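Local coordinates for methyltransferase-like protein (Saccharopolyspora spinosa, PDB 4PNE) that catalyses a [4+2] cycloaddition in spinosyn biosynthesis, using a SAM-dependent methyltransferase-like fold that holds S-adenosyl-L-homocysteine, at residues A71-A76 / R248-Q253; V149-L154 / D177-E182. One frame throughout, in Å; residues are numbered along the deposited sequence.

Contact 1 (A71-A76 / R248-Q253)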
ATOM      1  N   ALA A  71      15.922   1.787  13.532  1.00 13.88           N
ATOM      2  CA  ALA A  71      15.989   0.941  12.332  1.00 16.90           C
ATOM      3  C   ALA A  71      15.905   1.763  11.060  1.00 13.15           C
ATOM      4  O   ALA A  71      15.306   2.821  11.050  1.00 14.12           O
ATOM      5  CB  ALA A  71      14.878  -0.081  12.354  1.00 17.31           C
ATOM      6  N   SER A  72      16.499   1.258   9.982  1.00 15.99           N
ATOM      7  CA  SER A  72      16.320   1.853   8.664  1.00 15.43           C
ATOM      8  C   SER A  72      14.868   1.830   8.248  1.00 13.65           C
ATOM      9  O   SER A  72      14.113   0.932   8.696  1.00 13.05           O
ATOM     10  CB  SER A  72      17.127   1.092   7.627  1.00 15.05           C
ATOM     11  OG  SER A  72      16.590  -0.207   7.411  1.00 15.69           O
ATOM     12  N   TRP A  73      14.454   2.740   7.363  1.00 11.72           N
ATOM     13  CA  TRP A  73      13.074   2.722   6.937  1.00 12.20           C
ATOM     14  C   TRP A  73      12.740   1.406   6.230  1.00 10.97           C
ATOM     15  O   TRP A  73      11.640   0.891   6.400  1.00 12.93           O
ATOM     16  CB  TRP A  73      12.705   3.913   6.050  1.00 13.02           C
ATOM     17  CG  TRP A  73      13.273   3.952   4.668  1.00 15.30           C
ATOM     18  CD1 TRP A  73      14.386   4.599   4.276  1.00 18.02           C
ATOM     19  CD2 TRP A  73      12.709   3.354   3.483  1.00 12.72           C
ATOM     20  NE1 TRP A  73      14.580   4.430   2.912  1.00 16.96           N
ATOM     21  CE2 TRP A  73      13.564   3.663   2.414  1.00 16.99           C
ATOM     22  CE3 TRP A  73      11.590   2.561   3.241  1.00 15.77           C
ATOM     23  CZ2 TRP A  73      13.314   3.232   1.111  1.00 19.48           C
ATOM     24  CZ3 TRP A  73      11.356   2.128   1.945  1.00 16.01           C
ATOM     25  CH2 TRP A  73      12.216   2.455   0.906  1.00 20.94           C
ATOM     26  N   GLN A  74      13.684   0.826   5.497  1.00 12.47           N
ATOM     27  CA  GLN A  74      13.425  -0.449   4.860  1.00 13.55           C
ATOM     28  C   GLN A  74      13.131  -1.532   5.887  1.00 10.67           C
ATOM     29  O   GLN A  74      12.195  -2.304   5.728  1.00 14.38           O
ATOM     30  CB  GLN A  74      14.613  -0.859   4.002  1.00 15.19           C
ATOM     31  CG  GLN A  74      14.909   0.069   2.837  1.00 19.65           C
ATOM     32  CD  GLN A  74      16.048   1.071   3.091  1.00 22.96           C
ATOM     33  OE1 GLN A  74      16.216   1.648   4.183  1.00 17.73           O
ATOM     34  NE2 GLN A  74      16.836   1.291   2.054  1.00 26.52           N
ATOM     35  N   GLN A  75      13.933  -1.596   6.943  1.00 11.58           N
ATOM     36  CA  GLN A  75      13.689  -2.549   8.006  1.00 14.31           C
ATOM     37  C   GLN A  75      12.329  -2.339   8.656  1.00 12.26           C
ATOM     38  O   GLN A  75      11.609  -3.298   8.954  1.00 13.12           O
ATOM     39  CB  GLN A  75      14.778  -2.462   9.067  1.00 15.43           C
ATOM     40  CG  GLN A  75      16.086  -3.086   8.653  1.00 20.17           C
ATOM     41  CD  GLN A  75      17.200  -2.779   9.618  1.00 26.75           C
ATOM     42  OE1 GLN A  75      17.340  -1.644  10.084  1.00 26.61           O
ATOM     43  NE2 GLN A  75      18.012  -3.787   9.924  1.00 38.15           N
ATOM     44  N   ALA A  76      11.992  -1.075   8.912  1.00 11.39           N
ATOM     45  CA  ALA A  76      10.725  -0.718   9.549  1.00 10.17           C
ATOM     46  C   ALA A  76       9.535  -1.011   8.628  1.00 13.08           C
ATOM     47  O   ALA A  76       8.468  -1.445   9.086  1.00 12.43           O
ATOM     48  CB  ALA A  76      10.724   0.740   9.946  1.00 12.15           C
ATOM     49  N   ARG A 248       5.917   7.696  12.640  1.00 11.01           N
ATOM     50  CA  ARG A 248       6.206   9.115  12.409  1.00 12.42           C
ATOM     51  C   ARG A 248       7.631   9.352  11.950  1.00 13.29           C
ATOM     52  O   ARG A 248       7.961  10.442  11.468  1.00 14.10           O
ATOM     53  CB  ARG A 248       5.940   9.931  13.680  1.00 14.79           C
ATOM     54  CG  ARG A 248       6.840   9.574  14.835  1.00 15.56           C
ATOM     55  CD  ARG A 248       6.416  10.372  16.063  1.00 26.38           C
ATOM     56  NE  ARG A 248       7.355  10.288  17.170  1.00 24.47           N
ATOM     57  CZ  ARG A 248       8.553  10.869  17.242  1.00 35.09           C
ATOM     58  NH1 ARG A 248       9.037  11.601  16.246  1.00 34.53           N
ATOM     59  NH2 ARG A 248       9.278  10.701  18.341  1.00 36.79           N
ATOM     60  N   TYR A 249       8.488   8.368  12.172  1.00 12.60           N
ATOM     61  CA  TYR A 249       9.871   8.468  11.734  1.00 12.73           C
ATOM     62  C   TYR A 249      10.017   8.357  10.238  1.00 14.85           C
ATOM     63  O   TYR A 249      11.064   8.751   9.684  1.00 11.68           O
ATOM     64  CB  TYR A 249      10.707   7.403  12.422  1.00 13.26           C
ATOM     65  CG  TYR A 249      10.566   7.508  13.925  1.00 18.93           C
ATOM     66  CD1 TYR A 249       9.686   6.692  14.630  1.00 18.67           C
ATOM     67  CD2 TYR A 249      11.277   8.466  14.629  1.00 17.14           C
ATOM     68  CE1 TYR A 249       9.535   6.824  15.995  1.00 18.39           C
ATOM     69  CE2 TYR A 249      11.133   8.599  15.984  1.00 22.07           C
ATOM     70  CZ  TYR A 249      10.266   7.783  16.662  1.00 24.60           C
ATOM     71  OH  TYR A 249      10.152   7.954  18.025  1.00 31.12           O
ATOM     72  N   PHE A 250       8.988   7.864   9.548  1.00 10.35           N
ATOM     73  CA  PHE A 250       9.171   7.564   8.133  1.00 13.24           C
ATOM     74  C   PHE A 250       9.466   8.781   7.265  1.00 13.13           C
ATOM     75  O   PHE A 250      10.471   8.780   6.518  1.00 13.56           O
ATOM     76  CB  PHE A 250       7.961   6.816   7.527  1.00 12.61           C
ATOM     77  CG  PHE A 250       8.159   6.507   6.061  1.00  9.26           C
ATOM     78  CD1 PHE A 250       7.572   7.302   5.103  1.00 14.29           C
ATOM     79  CD2 PHE A 250       9.012   5.516   5.663  1.00 11.13           C
ATOM     80  CE1 PHE A 250       7.818   7.083   3.756  1.00 15.04           C
ATOM     81  CE2 PHE A 250       9.268   5.313   4.329  1.00 14.13           C
ATOM     82  CZ  PHE A 250       8.664   6.094   3.391  1.00 11.21           C
ATOM     83  N   MET A 251       8.608   9.791   7.276  1.00 11.99           N
ATOM     84  CA  MET A 251       8.812  10.896   6.336  1.00 12.42           C
ATOM     85  C   MET A 251      10.168  11.577   6.546  1.00 12.09           C
ATOM     86  O   MET A 251      10.873  11.821   5.566  1.00 13.00           O
ATOM     87  CB  MET A 251       7.697  11.927   6.403  1.00 17.01           C
ATOM     88  CG  MET A 251       6.372  11.457   5.838  1.00 21.39           C
ATOM     89  SD  MET A 251       6.422  10.961   4.132  1.00 26.34           S
ATOM     90  CE  MET A 251       6.859  12.486   3.291  1.00 19.95           C
ATOM     91  N   PRO A 252      10.565  11.862   7.784  1.00 12.92           N
ATOM     92  CA  PRO A 252      11.870  12.525   7.915  1.00 12.58           C
ATOM     93  C   PRO A 252      12.992  11.641   7.394  1.00 14.79           C
ATOM     94  O   PRO A 252      13.903  12.142   6.705  1.00 13.32           O
ATOM     95  CB  PRO A 252      12.010  12.759   9.432  1.00 13.31           C
ATOM     96  CG  PRO A 252      10.658  12.606   9.975  1.00 15.88           C
ATOM     97  CD  PRO A 252       9.865  11.737   9.072  1.00 14.55           C
ATOM     98  N   GLN A 253      12.937  10.341   7.674  1.00 11.90           N
ATOM     99  CA  GLN A 253      14.043   9.468   7.317  1.00 14.41           C
ATOM    100  C   GLN A 253      14.050   9.227   5.818  1.00 13.67           C
ATOM    101  O   GLN A 253      15.121   9.287   5.184  1.00 15.93           O
ATOM    102  CB  GLN A 253      14.003   8.137   8.076  1.00 18.71           C
ATOM    103  CG  GLN A 253      14.267   8.316   9.569  1.00 15.87           C
ATOM    104  CD  GLN A 253      14.646   7.040  10.318  1.00 20.10           C
ATOM    105  OE1 GLN A 253      14.962   6.006   9.728  1.00 19.41           O
ATOM    106  NE2 GLN A 253      14.613   7.122  11.648  1.00 22.05           N
TER
HETATM  107  O   HOH W   1      16.168   5.229   7.499  1.00 22.14           O
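Trp73, at the start of helix 73-88, and Phe250, of helix 250-260, mark the nearest approach of the two backbones, their CA atoms 6.3 Å apart. Ser72 occupies the N-cap of helix 73-88 and forms a capping box with Gln75: Gln75 N donates to Ser72 OG at 3.0 Å, and Ser72 N returns a bond to Gln75 OE1 in the carbonyl plane. The apolar part of the contact is aromatic. Phe250 directs its edge at the six-membered ring of Trp73 in an offset edge-to-face pair, the planes at 84° and the centroids 5.9 Å apart; Phe250 CE2 comes to 3.8 Å from Trp73 CE3. With CG anti to the backbone N (chi1 -180°), the Phe250 ring is carried across to the indole. The polar link is indirect: one water accepts from Trp73 N at 3.0 Å and donates to Gln253 OE1 at 2.7 Å, while Gln253 NE2 is bonded to Gly69 O. The water thus satisfies Trp73 N-H. Phe254 meets both rings, edge-to-face with Trp73, and His62 lies against Phe250, which makes this a small aromatic cluster joining the start of helix 73-88 to helix 250-260, near, but not touching, the bound S-adenosyl-L-homocysteine.

Contact 2 (V149-L154 / D177-E182). With SAH (S-adenosyl-L-homocysteine), chain C.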
ATOM      1  N   VAL A 149      -3.859  -5.104 -13.304  1.00 14.63           N
ATOM      2  CA  VAL A 149      -5.278  -5.221 -13.038  1.00 18.43           C
ATOM      3  C   VAL A 149      -5.710  -4.005 -12.230  1.00 15.30           C
ATOM      4  O   VAL A 149      -5.031  -3.609 -11.280  1.00 15.61           O
ATOM      5  CB  VAL A 149      -5.600  -6.523 -12.259  1.00 14.33           C
ATOM      6  CG1 VAL A 149      -7.041  -6.549 -11.754  1.00 17.75           C
ATOM      7  CG2 VAL A 149      -5.320  -7.736 -13.102  1.00 18.06           C
ATOM      8  N   ASP A 150      -6.838  -3.419 -12.622  1.00 16.05           N
ATOM      9  CA  ASP A 150      -7.470  -2.312 -11.916  1.00 16.15           C
ATOM     10  C   ASP A 150      -8.394  -2.837 -10.816  1.00 17.16           C
ATOM     11  O   ASP A 150      -9.354  -3.530 -11.094  1.00 17.08           O
ATOM     12  CB  ASP A 150      -8.269  -1.465 -12.918  1.00 14.19           C
ATOM     13  CG  ASP A 150      -8.787  -0.157 -12.324  1.00 19.50           C
ATOM     14  OD1 ASP A 150      -8.922  -0.016 -11.090  1.00 19.48           O
ATOM     15  OD2 ASP A 150      -9.083   0.739 -13.139  1.00 27.44           O
ATOM     16  N   ALA A 151      -8.133  -2.470  -9.573  1.00 15.47           N
ATOM     17  CA  ALA A 151      -8.889  -2.975  -8.443  1.00 15.06           C
ATOM     18  C   ALA A 151     -10.335  -2.520  -8.468  1.00 12.70           C
ATOM     19  O   ALA A 151     -11.160  -3.112  -7.794  1.00 16.20           O
ATOM     20  CB  ALA A 151      -8.211  -2.547  -7.124  1.00 13.30           C
ATOM     21  N   MET A 152     -10.648  -1.488  -9.246  1.00 14.79           N
ATOM     22  CA  MET A 152     -12.030  -1.027  -9.328  1.00 14.24           C
ATOM     23  C   MET A 152     -12.843  -1.934 -10.246  1.00 16.04           C
ATOM     24  O   MET A 152     -14.080  -1.804 -10.318  1.00 20.08           O
ATOM     25  CB  MET A 152     -12.085   0.426  -9.785  1.00 16.85           C
ATOM     26  CG  MET A 152     -11.628   1.360  -8.672  1.00 22.35           C
ATOM     27  SD  MET A 152     -11.532   3.094  -9.098  1.00 21.03           S
ATOM     28  CE  MET A 152     -10.012   3.097 -10.046  1.00 23.38           C
ATOM     29  N   SER A 153     -12.155  -2.862 -10.923  1.00 16.94           N
ATOM     30  CA  SER A 153     -12.824  -3.862 -11.757  1.00 21.89           C
ATOM     31  C   SER A 153     -12.039  -5.163 -11.833  1.00 15.80           C
ATOM     32  O   SER A 153     -11.288  -5.396 -12.766  1.00 17.64           O
ATOM     33  CB  SER A 153     -13.035  -3.324 -13.163  1.00 24.48           C
ATOM     34  OG  SER A 153     -13.810  -4.258 -13.890  1.00 35.54           O
ATOM     35  N   LEU A 154     -12.284  -6.049 -10.886  1.00 14.03           N
ATOM     36  CA  LEU A 154     -11.484  -7.247 -10.751  1.00 15.93           C
ATOM     37  C   LEU A 154     -12.000  -8.341 -11.665  1.00 16.83           C
ATOM     38  O   LEU A 154     -13.210  -8.557 -11.723  1.00 20.42           O
ATOM     39  CB  LEU A 154     -11.510  -7.727  -9.303  1.00 13.84           C
ATOM     40  CG  LEU A 154     -10.885  -6.785  -8.278  1.00 14.37           C
ATOM     41  CD1 LEU A 154     -11.098  -7.395  -6.881  1.00 11.95           C
ATOM     42  CD2 LEU A 154      -9.423  -6.561  -8.543  1.00 15.23           C
ATOM     43  N   ASP A 177     -14.464   3.457  -3.034  1.00 15.97           N
ATOM     44  CA  ASP A 177     -15.597   2.678  -2.558  1.00 18.16           C
ATOM     45  C   ASP A 177     -15.885   1.554  -3.516  1.00 14.18           C
ATOM     46  O   ASP A 177     -16.344   0.510  -3.110  1.00 17.55           O
ATOM     47  CB  ASP A 177     -16.830   3.561  -2.379  1.00 16.45           C
ATOM     48  CG  ASP A 177     -16.640   4.603  -1.296  1.00 26.16           C
ATOM     49  OD1 ASP A 177     -16.627   4.234  -0.093  1.00 30.35           O
ATOM     50  OD2 ASP A 177     -16.505   5.801  -1.642  1.00 30.09           O
ATOM     51  N   ARG A 178     -15.657   1.808  -4.796  1.00 17.70           N
ATOM     52  CA  ARG A 178     -15.847   0.823  -5.841  1.00 19.44           C
ATOM     53  C   ARG A 178     -14.856  -0.313  -5.683  1.00 17.16           C
ATOM     54  O   ARG A 178     -15.218  -1.467  -5.774  1.00 15.69           O
ATOM     55  CB  ARG A 178     -15.668   1.459  -7.208  1.00 22.41           C
ATOM     56  CG  ARG A 178     -15.893   0.529  -8.362  1.00 33.64           C
ATOM     57  CD  ARG A 178     -15.768   1.274  -9.678  1.00 32.29           C
ATOM     58  NE  ARG A 178     -16.726   2.369  -9.778  1.00 41.99           N
ATOM     59  CZ  ARG A 178     -17.983   2.226 -10.184  1.00 55.24           C
ATOM     60  NH1 ARG A 178     -18.449   1.027 -10.525  1.00 50.37           N
ATOM     61  NH2 ARG A 178     -18.780   3.285 -10.242  1.00 64.21           N
ATOM     62  N   ALA A 179     -13.596   0.023  -5.433  1.00 15.03           N
ATOM     63  CA  ALA A 179     -12.592  -1.008  -5.183  1.00 12.74           C
ATOM     64  C   ALA A 179     -12.915  -1.811  -3.913  1.00 13.53           C
ATOM     65  O   ALA A 179     -12.727  -3.033  -3.841  1.00 13.59           O
ATOM     66  CB  ALA A 179     -11.236  -0.387  -5.069  1.00 12.26           C
ATOM     67  N   ILE A 180     -13.375  -1.125  -2.878  1.00 13.65           N
ATOM     68  CA  ILE A 180     -13.708  -1.815  -1.646  1.00 11.51           C
ATOM     69  C   ILE A 180     -14.835  -2.847  -1.874  1.00 14.17           C
ATOM     70  O   ILE A 180     -14.760  -3.977  -1.384  1.00 12.14           O
ATOM     71  CB  ILE A 180     -14.108  -0.805  -0.566  1.00 16.06           C
ATOM     72  CG1 ILE A 180     -12.859  -0.057  -0.060  1.00 13.69           C
ATOM     73  CG2 ILE A 180     -14.809  -1.514   0.592  1.00 15.89           C
ATOM     74  CD1 ILE A 180     -13.192   1.120   0.780  1.00 15.90           C
ATOM     75  N   ARG A 181     -15.870  -2.471  -2.620  1.00 11.36           N
ATOM     76  CA  ARG A 181     -16.935  -3.409  -2.942  1.00 11.76           C
ATOM     77  C   ARG A 181     -16.412  -4.588  -3.792  1.00 12.69           C
ATOM     78  O   ARG A 181     -16.882  -5.709  -3.631  1.00 14.17           O
ATOM     79  CB  ARG A 181     -18.081  -2.697  -3.659  1.00 13.38           C
ATOM     80  CG  ARG A 181     -18.785  -1.722  -2.754  1.00 17.58           C
ATOM     81  CD  ARG A 181     -20.098  -1.220  -3.329  1.00 24.35           C
ATOM     82  NE  ARG A 181     -19.900  -0.491  -4.574  1.00 21.08           N
ATOM     83  CZ  ARG A 181     -19.652   0.817  -4.671  1.00 21.96           C
ATOM     84  NH1 ARG A 181     -19.540   1.579  -3.592  1.00 20.17           N
ATOM     85  NH2 ARG A 181     -19.488   1.361  -5.870  1.00 27.90           N
ATOM     86  N   GLU A 182     -15.444  -4.350  -4.664  1.00 12.49           N
ATOM     87  CA  GLU A 182     -14.893  -5.436  -5.465  1.00 11.31           C
ATOM     88  C   GLU A 182     -14.106  -6.416  -4.604  1.00 12.51           C
ATOM     89  O   GLU A 182     -14.181  -7.645  -4.777  1.00 12.59           O
ATOM     90  CB  GLU A 182     -13.994  -4.866  -6.555  1.00 13.18           C
ATOM     91  CG  GLU A 182     -14.751  -4.429  -7.784  1.00 17.82           C
ATOM     92  CD  GLU A 182     -15.375  -5.611  -8.518  1.00 17.10           C
ATOM     93  OE1 GLU A 182     -16.536  -6.001  -8.205  1.00 19.90           O
ATOM     94  OE2 GLU A 182     -14.675  -6.177  -9.390  1.00 18.83           O
TER
HETATM   95  N   SAH C 301       1.258  -2.376  -1.404  1.00 14.33           N
HETATM   96  CA  SAH C 301       2.553  -1.999  -1.977  1.00 14.15           C
HETATM   97  CB  SAH C 301       2.521  -0.727  -2.821  1.00 12.04           C
HETATM   98  CG  SAH C 301       1.785   0.476  -2.287  1.00 15.82           C
HETATM   99  SD  SAH C 301       2.035   1.902  -3.354  1.00 13.88           S
HETATM  100  C   SAH C 301       3.564  -1.863  -0.872  1.00 15.95           C
HETATM  101  O   SAH C 301       4.751  -1.851  -1.141  1.00 14.49           O
HETATM  102  OXT SAH C 301       3.181  -1.858   0.302  1.00 12.84           O
HETATM  103  C5' SAH C 301       0.386   1.928  -4.103  1.00 13.54           C
HETATM  104  C4' SAH C 301       0.138   0.794  -5.087  1.00 13.18           C
HETATM  105  O4' SAH C 301      -1.239   0.765  -5.442  1.00 13.04           O
HETATM  106  C3' SAH C 301       0.894   0.928  -6.397  1.00 13.27           C
HETATM  107  O3' SAH C 301       1.443  -0.350  -6.661  1.00 13.01           O
HETATM  108  C2' SAH C 301      -0.180   1.319  -7.400  1.00 12.47           C
HETATM  109  O2' SAH C 301       0.059   0.982  -8.766  1.00 14.47           O
HETATM  110  C1' SAH C 301      -1.390   0.586  -6.826  1.00 11.84           C
HETATM  111  N9  SAH C 301      -2.670   1.114  -7.335  1.00 12.01           N
HETATM  112  C8  SAH C 301      -3.128   2.389  -7.414  1.00 17.45           C
HETATM  113  N7  SAH C 301      -4.348   2.399  -7.998  1.00 13.74           N
HETATM  114  C5  SAH C 301      -4.661   1.126  -8.307  1.00 11.02           C
HETATM  115  C6  SAH C 301      -5.752   0.550  -8.925  1.00 15.50           C
HETATM  116  N6  SAH C 301      -6.785   1.274  -9.329  1.00 16.07           N
HETATM  117  N1  SAH C 301      -5.789  -0.789  -9.082  1.00 11.53           N
HETATM  118  C2  SAH C 301      -4.746  -1.588  -8.660  1.00 13.25           C
HETATM  119  N3  SAH C 301      -3.639  -1.025  -8.093  1.00 14.60           N
HETATM  120  C4  SAH C 301      -3.619   0.313  -7.895  1.00 11.18           C
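Ala151 N donates to N1 of the adenine of S-adenosyl-L-homocysteine at 2.9 Å, nearly straight at 172°, and Asp150 OD1 accepts from N6 at 3.1 Å. This pair reads the adenine edge from the loop after strand 144-148, as in other Rossmann-like methyltransferases. The same OD1 also accepts from Met152 N, closing an Asx turn; that donor stands 44° out of the carboxylate plane. Two N-H groups therefore grip one oxygen, while OD2 is bonded to Ser36 OG, which should limit rotation of the carboxylate. A type I turn from Asp150 to Ser153, with Ser153 N bonded to Asp150 O, shapes the backbone along the N1/N6 edge.

Helix 176-186 backs this turn. Met152 and Ala179 have their CA atoms 4.2 Å apart, a close approach allowed by the small alanine, whose CB lies 4.0 Å from Met152 CG. Bent at chi3, the methionine carries its CE back toward adenine N6. The aliphatic part of exposed Arg178 lies along Met152 CB and O, its guanidinium paired with Glu175. Glu182, bent at chi2 (-67°) and salt-bridged through OE1 to Arg185, accepts from Leu154 N with the anti lone pair of OE2, at 2.8 Å.

In the fold
The two contacts lie on opposite sides of the chain's centre, their own centres 30 Å apart and their nearest atoms about 22 Å apart, so they do not touch. Along the chain, segment 71-76 comes first, then both segments of contact 2, and finally 248-253; contact 1 therefore spans the five parallel strands and strand 236-242, leaving only strand 290-298 of the sheet after it, whereas contact 2 is local, joining the loop after edge strand 144-148 to helix 176-186. They share no helix or strand. What relates them is S-adenosyl-L-homocysteine: contact 2 bonds its adenine directly, while the side chain of Trp73 in contact 1 is about 8 Å from the ligand, near the ligand-binding residues Ile60 and His61.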